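Local coordinates for Lin2111 protein (Listeria innocua, PDB 3EDP), which is of unknown function but probably binds DNA as a transcription regulator of the GntR family, with a UTRA domain behind its winged helix-turn-helix, at residues 72-86 with 97-109. Residues are numbered along the deposited sequence; the frame is centred on the assembly and turned at random.
Sequences YVQPKLTAQNILEMT and LKKDIKDFYIRKA
Gln74 shows how one primary amide can dock on an edge strand: its side chain takes both polar groups of the Ile106 backbone. Ile106 N gives Gln74 OE1 a nearly straight bond (2.8 Å, N-H...O 170°), in the carbonyl plane and on a lone pair. Gln74 NE2 returns one to Ile106 O (2.9 Å), which it meets tilted slightly from that carbonyl's plane. The two bonds fix the rotation of the amide, and the bend at chi2 (-81°) turns the group onto the strand. Beside it Pro75 lies across Phe104 at about a right angle, its CG set over the centre of one ring face in a CH-pi contact 3.7 Å from the centroid. Residues 74-78 link strand 70-73, the second strand of the GntR wing hairpin, to helix 79-86, so the residues that leave the wing of the probable DNA-binding domain lie along strand 99-108, an outermost strand of the UTRA sheet within the chain. Leu77 reaches the Phe104 ring at its edge with CD2, the same methyl that rests on Ile101 CG2. Met85, a selenomethionine, bends at chi3 (86°), bringing its CE to 3.4 Å from Phe104 CD2; SE stands oblique to the ring, 5.3 Å from its centroid, in a Met-aromatic contact. Met85 CE also presses tightly on Ile101 CD1 (3.4 Å). Phe158 meets the Phe104 ring as well, with the planes inclined. At the helix's last turn Thr86 divides its branches: CG2 packs on Ile101 CG1 (3.7 Å), whereas OG1 donates to Ile82 O and receives water 3, which also donates to Lys99 O (2.6 Å).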
loop_
_atom_site.group_PDB
_atom_site.type_symbol
_atom_site.label_atom_id
_atom_site.label_comp_id
_atom_site.label_asym_id
_atom_site.label_seq_id
_atom_site.Cartn_x
_atom_site.Cartn_y
_atom_site.Cartn_z
ATOM N N TYR A 72 -30.013 -8.852 -3.686
ATOM C CA TYR A 72 -29.137 -7.914 -4.371
ATOM C C TYR A 72 -29.071 -8.253 -5.851
ATOM O O TYR A 72 -29.056 -9.429 -6.237
ATOM C CB TYR A 72 -27.733 -7.947 -3.756
ATOM C CG TYR A 72 -27.712 -7.645 -2.273
ATOM C CD1 TYR A 72 -27.500 -6.355 -1.810
ATOM C CD2 TYR A 72 -27.922 -8.648 -1.338
ATOM C CE1 TYR A 72 -27.488 -6.073 -0.457
ATOM C CE2 TYR A 72 -27.915 -8.379 0.018
ATOM C CZ TYR A 72 -27.696 -7.090 0.455
ATOM O OH TYR A 72 -27.686 -6.814 1.806
ATOM N N VAL A 73 -29.054 -7.221 -6.684
ATOM C CA VAL A 73 -28.858 -7.414 -8.110
ATOM C C VAL A 73 -27.363 -7.551 -8.377
ATOM O O VAL A 73 -26.552 -6.825 -7.800
ATOM C CB VAL A 73 -29.425 -6.233 -8.922
ATOM C CG1 VAL A 73 -29.322 -6.513 -10.412
ATOM C CG2 VAL A 73 -30.867 -5.974 -8.530
ATOM N N GLN A 74 -26.997 -8.499 -9.228
ATOM C CA GLN A 74 -25.601 -8.689 -9.586
ATOM C C GLN A 74 -25.162 -7.559 -10.516
ATOM O O GLN A 74 -25.886 -7.206 -11.446
ATOM C CB GLN A 74 -25.402 -10.052 -10.257
ATOM C CG GLN A 74 -25.475 -11.241 -9.305
ATOM C CD GLN A 74 -24.171 -11.468 -8.554
ATOM O OE1 GLN A 74 -23.272 -10.624 -8.577
ATOM N NE2 GLN A 74 -24.058 -12.621 -7.889
ATOM N N PRO A 75 -23.977 -6.978 -10.258
ATOM C CA PRO A 75 -23.471 -5.927 -11.151
ATOM C C PRO A 75 -23.297 -6.446 -12.579
ATOM O O PRO A 75 -23.073 -7.639 -12.796
ATOM C CB PRO A 75 -22.112 -5.554 -10.537
ATOM C CG PRO A 75 -21.753 -6.679 -9.622
ATOM C CD PRO A 75 -23.036 -7.310 -9.173
ATOM N N LYS A 76 -23.413 -5.548 -13.548
ATOM C CA LYS A 76 -23.280 -5.911 -14.953
ATOM C C LYS A 76 -22.111 -5.184 -15.602
ATOM O O LYS A 76 -21.995 -3.963 -15.503
ATOM C CB LYS A 76 -24.575 -5.585 -15.702
ATOM C CG LYS A 76 -25.582 -6.724 -15.736
ATOM C CD LYS A 76 -25.457 -7.529 -17.025
ATOM C CE LYS A 76 -25.984 -6.738 -18.221
ATOM N NZ LYS A 76 -25.661 -7.393 -19.522
ATOM N N LEU A 77 -21.244 -5.934 -16.268
ATOM C CA LEU A 77 -20.129 -5.325 -16.978
ATOM C C LEU A 77 -20.557 -4.904 -18.380
ATOM O O LEU A 77 -20.066 -5.430 -19.384
ATOM C CB LEU A 77 -18.929 -6.274 -17.036
ATOM C CG LEU A 77 -18.198 -6.557 -15.720
ATOM C CD1 LEU A 77 -17.191 -7.679 -15.910
ATOM C CD2 LEU A 77 -17.511 -5.297 -15.166
ATOM N N THR A 78 -21.483 -3.954 -18.444
ATOM C CA THR A 78 -21.908 -3.408 -19.726
ATOM C C THR A 78 -20.800 -2.521 -20.260
ATOM O O THR A 78 -19.821 -2.251 -19.564
ATOM C CB THR A 78 -23.177 -2.562 -19.588
ATOM O OG1 THR A 78 -22.919 -1.457 -18.712
ATOM C CG2 THR A 78 -24.330 -3.403 -19.033
ATOM N N ALA A 79 -20.952 -2.066 -21.496
ATOM C CA ALA A 79 -19.957 -1.200 -22.105
ATOM C C ALA A 79 -19.849 0.082 -21.300
ATOM O O ALA A 79 -18.757 0.623 -21.106
ATOM C CB ALA A 79 -20.330 -0.897 -23.549
ATOM N N GLN A 80 -20.990 0.557 -20.816
ATOM C CA GLN A 80 -21.025 1.802 -20.058
ATOM C C GLN A 80 -20.297 1.670 -18.720
ATOM O O GLN A 80 -19.511 2.540 -18.340
ATOM C CB GLN A 80 -22.470 2.261 -19.830
ATOM C CG GLN A 80 -22.568 3.641 -19.207
ATOM C CD GLN A 80 -21.758 4.677 -19.968
ATOM O OE1 GLN A 80 -20.981 5.433 -19.379
ATOM N NE2 GLN A 80 -21.927 4.708 -21.287
ATOM N N ASN A 81 -20.579 0.592 -18.000
ATOM C CA ASN A 81 -19.959 0.376 -16.701
ATOM C C ASN A 81 -18.448 0.208 -16.818
ATOM O O ASN A 81 -17.695 0.724 -15.992
ATOM C CB ASN A 81 -20.608 -0.807 -15.972
ATOM C CG ASN A 81 -21.959 -0.436 -15.356
ATOM O OD1 ASN A 81 -22.313 0.748 -15.263
ATOM N ND2 ASN A 81 -22.714 -1.446 -14.929
ATOM N N ILE A 82 -18.010 -0.496 -17.853
ATOM C CA ILE A 82 -16.585 -0.686 -18.078
ATOM C C ILE A 82 -15.916 0.659 -18.308
ATOM O O ILE A 82 -14.875 0.959 -17.710
ATOM C CB ILE A 82 -16.311 -1.645 -19.246
ATOM C CG1 ILE A 82 -16.630 -3.081 -18.823
ATOM C CG2 ILE A 82 -14.860 -1.559 -19.671
ATOM C CD1 ILE A 82 -16.863 -4.039 -20.000
ATOM N N LEU A 83 -16.534 1.475 -19.154
ATOM C CA LEU A 83 -16.062 2.836 -19.398
ATOM C C LEU A 83 -15.970 3.625 -18.090
ATOM O O LEU A 83 -15.007 4.347 -17.861
ATOM C CB LEU A 83 -16.997 3.554 -20.377
ATOM C CG LEU A 83 -16.609 4.984 -20.755
ATOM C CD1 LEU A 83 -15.156 5.052 -21.214
ATOM C CD2 LEU A 83 -17.543 5.526 -21.829
ATOM N N GLU A 84 -16.982 3.482 -17.238
ATOM C CA GLU A 84 -17.010 4.159 -15.941
ATOM C C GLU A 84 -15.911 3.670 -14.991
ATOM O O GLU A 84 -15.323 4.459 -14.248
ATOM C CB GLU A 84 -18.373 3.957 -15.276
ATOM C CG GLU A 84 -19.445 4.933 -15.719
ATOM C CD GLU A 84 -19.599 6.093 -14.759
ATOM O OE1 GLU A 84 -18.606 6.441 -14.083
ATOM O OE2 GLU A 84 -20.715 6.648 -14.672
HETATM N N MSE A 85 -15.647 2.368 -15.008
HETATM C CA MSE A 85 -14.732 1.775 -14.035
HETATM C C MSE A 85 -13.258 1.914 -14.408
HETATM O O MSE A 85 -12.389 1.979 -13.537
HETATM C CB MSE A 85 -15.071 0.298 -13.826
HETATM C CG MSE A 85 -16.426 0.073 -13.178
HETATM SE SE MSE A 85 -17.103 -1.742 -13.463
HETATM C CE MSE A 85 -16.246 -2.658 -11.977
ATOM N N THR A 86 -12.976 1.947 -15.704
ATOM C CA THR A 86 -11.600 1.870 -16.169
ATOM C C THR A 86 -11.258 3.004 -17.124
ATOM O O THR A 86 -10.094 3.228 -17.425
ATOM C CB THR A 86 -11.353 0.534 -16.887
ATOM O OG1 THR A 86 -12.054 0.527 -18.142
ATOM C CG2 THR A 86 -11.853 -0.615 -16.037
ATOM N N LEU A 97 -1.723 -1.439 -21.735
ATOM C CA LEU A 97 -1.192 -0.707 -20.589
ATOM C C LEU A 97 -2.321 -0.056 -19.794
ATOM O O LEU A 97 -2.115 0.923 -19.076
ATOM C CB LEU A 97 -0.153 0.329 -21.028
ATOM C CG LEU A 97 1.216 -0.241 -21.413
ATOM C CD1 LEU A 97 2.048 0.792 -22.158
ATOM C CD2 LEU A 97 1.954 -0.754 -20.181
ATOM N N LYS A 98 -3.517 -0.616 -19.940
ATOM C CA LYS A 98 -4.677 -0.195 -19.171
ATOM C C LYS A 98 -5.207 -1.391 -18.394
ATOM O O LYS A 98 -4.633 -2.480 -18.452
ATOM C CB LYS A 98 -5.759 0.367 -20.093
ATOM C CG LYS A 98 -5.330 1.614 -20.853
ATOM C CD LYS A 98 -5.225 2.819 -19.932
ATOM C CE LYS A 98 -4.228 3.836 -20.466
ATOM N NZ LYS A 98 -4.447 4.139 -21.907
ATOM N N LYS A 99 -6.302 -1.192 -17.670
ATOM C CA LYS A 99 -6.865 -2.256 -16.850
ATOM C C LYS A 99 -8.090 -2.876 -17.509
ATOM O O LYS A 99 -8.985 -2.170 -17.968
ATOM C CB LYS A 99 -7.183 -1.741 -15.447
ATOM C CG LYS A 99 -5.964 -1.145 -14.750
ATOM C CD LYS A 99 -6.226 -0.832 -13.295
ATOM C CE LYS A 99 -4.960 -0.321 -12.626
ATOM N NZ LYS A 99 -5.191 0.119 -11.224
ATOM N N ASP A 100 -8.110 -4.204 -17.553
ATOM C CA ASP A 100 -9.156 -4.954 -18.239
ATOM C C ASP A 100 -9.910 -5.842 -17.252
ATOM O O ASP A 100 -9.363 -6.830 -16.753
ATOM C CB ASP A 100 -8.533 -5.808 -19.347
ATOM C CG ASP A 100 -9.566 -6.604 -20.131
ATOM O OD1 ASP A 100 -10.731 -6.155 -20.231
ATOM O OD2 ASP A 100 -9.207 -7.682 -20.659
ATOM N N ILE A 101 -11.162 -5.487 -16.968
ATOM C CA ILE A 101 -11.962 -6.237 -15.999
ATOM C C ILE A 101 -12.410 -7.590 -16.549
ATOM O O ILE A 101 -12.969 -7.680 -17.638
ATOM C CB ILE A 101 -13.190 -5.431 -15.524
ATOM C CG1 ILE A 101 -12.759 -4.071 -14.987
ATOM C CG2 ILE A 101 -13.951 -6.193 -14.452
ATOM C CD1 ILE A 101 -13.886 -3.307 -14.337
ATOM N N LYS A 102 -12.151 -8.645 -15.787
ATOM C CA LYS A 102 -12.505 -9.992 -16.202
ATOM C C LYS A 102 -13.774 -10.463 -15.503
ATOM O O LYS A 102 -14.555 -11.221 -16.062
ATOM C CB LYS A 102 -11.370 -10.967 -15.866
ATOM C CG LYS A 102 -9.993 -10.536 -16.339
ATOM C CD LYS A 102 -9.709 -10.977 -17.764
ATOM C CE LYS A 102 -10.146 -9.935 -18.769
ATOM N NZ LYS A 102 -9.616 -10.246 -20.127
ATOM N N ASP A 103 -13.955 -10.020 -14.268
ATOM C CA ASP A 103 -15.007 -10.525 -13.405
ATOM C C ASP A 103 -15.391 -9.463 -12.388
ATOM O O ASP A 103 -14.523 -8.781 -11.826
ATOM C CB ASP A 103 -14.518 -11.761 -12.648
ATOM C CG ASP A 103 -14.915 -13.048 -13.318
ATOM O OD1 ASP A 103 -16.070 -13.137 -13.787
ATOM O OD2 ASP A 103 -14.075 -13.975 -13.366
ATOM N N PHE A 104 -16.693 -9.340 -12.146
ATOM C CA PHE A 104 -17.205 -8.478 -11.093
ATOM C C PHE A 104 -18.530 -9.068 -10.622
ATOM O O PHE A 104 -19.519 -9.046 -11.350
ATOM C CB PHE A 104 -17.375 -7.044 -11.616
ATOM C CG PHE A 104 -17.897 -6.066 -10.591
ATOM C CD1 PHE A 104 -17.663 -6.253 -9.238
ATOM C CD2 PHE A 104 -18.597 -4.934 -10.993
ATOM C CE1 PHE A 104 -18.135 -5.339 -8.296
ATOM C CE2 PHE A 104 -19.078 -4.024 -10.060
ATOM C CZ PHE A 104 -18.841 -4.224 -8.710
ATOM N N TYR A 105 -18.551 -9.620 -9.416
ATOM C CA TYR A 105 -19.788 -10.203 -8.914
ATOM C C TYR A 105 -19.843 -10.256 -7.391
ATOM O O TYR A 105 -18.847 -10.004 -6.704
ATOM C CB TYR A 105 -20.013 -11.601 -9.504
ATOM C CG TYR A 105 -18.991 -12.617 -9.038
ATOM C CD1 TYR A 105 -19.316 -13.570 -8.084
ATOM C CD2 TYR A 105 -17.701 -12.610 -9.541
ATOM C CE1 TYR A 105 -18.386 -14.497 -7.653
ATOM C CE2 TYR A 105 -16.762 -13.532 -9.120
ATOM C CZ TYR A 105 -17.110 -14.473 -8.174
ATOM O OH TYR A 105 -16.181 -15.396 -7.750
ATOM N N ILE A 106 -21.031 -10.565 -6.882
ATOM C CA ILE A 106 -21.259 -10.730 -5.457
ATOM C C ILE A 106 -21.346 -12.215 -5.136
ATOM O O ILE A 106 -21.923 -12.991 -5.900
ATOM C CB ILE A 106 -22.575 -10.065 -5.044
ATOM C CG1 ILE A 106 -22.584 -8.595 -5.482
ATOM C CG2 ILE A 106 -22.814 -10.228 -3.554
ATOM C CD1 ILE A 106 -23.922 -7.913 -5.291
ATOM N N ARG A 107 -20.783 -12.602 -3.999
ATOM C CA ARG A 107 -20.747 -13.992 -3.575
ATOM C C ARG A 107 -20.685 -14.019 -2.051
ATOM O O ARG A 107 -20.386 -13.007 -1.417
ATOM C CB ARG A 107 -19.485 -14.650 -4.123
ATOM C CG ARG A 107 -18.229 -13.820 -3.794
ATOM C CD ARG A 107 -16.928 -14.605 -3.940
ATOM N NE ARG A 107 -16.638 -15.400 -2.749
ATOM C CZ ARG A 107 -15.618 -16.249 -2.649
ATOM N NH1 ARG A 107 -14.790 -16.420 -3.673
ATOM N NH2 ARG A 107 -15.425 -16.933 -1.525
ATOM N N LYS A 108 -20.948 -15.180 -1.462
ATOM C CA LYS A 108 -20.760 -15.339 -0.027
ATOM C C LYS A 108 -19.280 -15.249 0.308
ATOM O O LYS A 108 -18.425 -15.569 -0.519
ATOM C CB LYS A 108 -21.338 -16.666 0.460
ATOM C CG LYS A 108 -22.825 -16.602 0.779
ATOM C CD LYS A 108 -23.466 -17.982 0.785
ATOM C CE LYS A 108 -23.623 -18.516 -0.631
ATOM N NZ LYS A 108 -24.644 -19.601 -0.714
ATOM N N ALA A 109 -18.980 -14.799 1.520
ATOM C CA ALA A 109 -17.602 -14.659 1.953
ATOM C C ALA A 109 -16.925 -16.023 2.015
ATOM O O ALA A 109 -15.780 -16.171 1.591
ATOM C CB ALA A 109 -17.538 -13.960 3.315
HETATM O O HOH W 1 -22.124 -9.964 -11.710
HETATM O O HOH W 2 -7.933 1.463 -17.169
HETATM O O HOH W 3 -11.322 -2.150 -19.127
#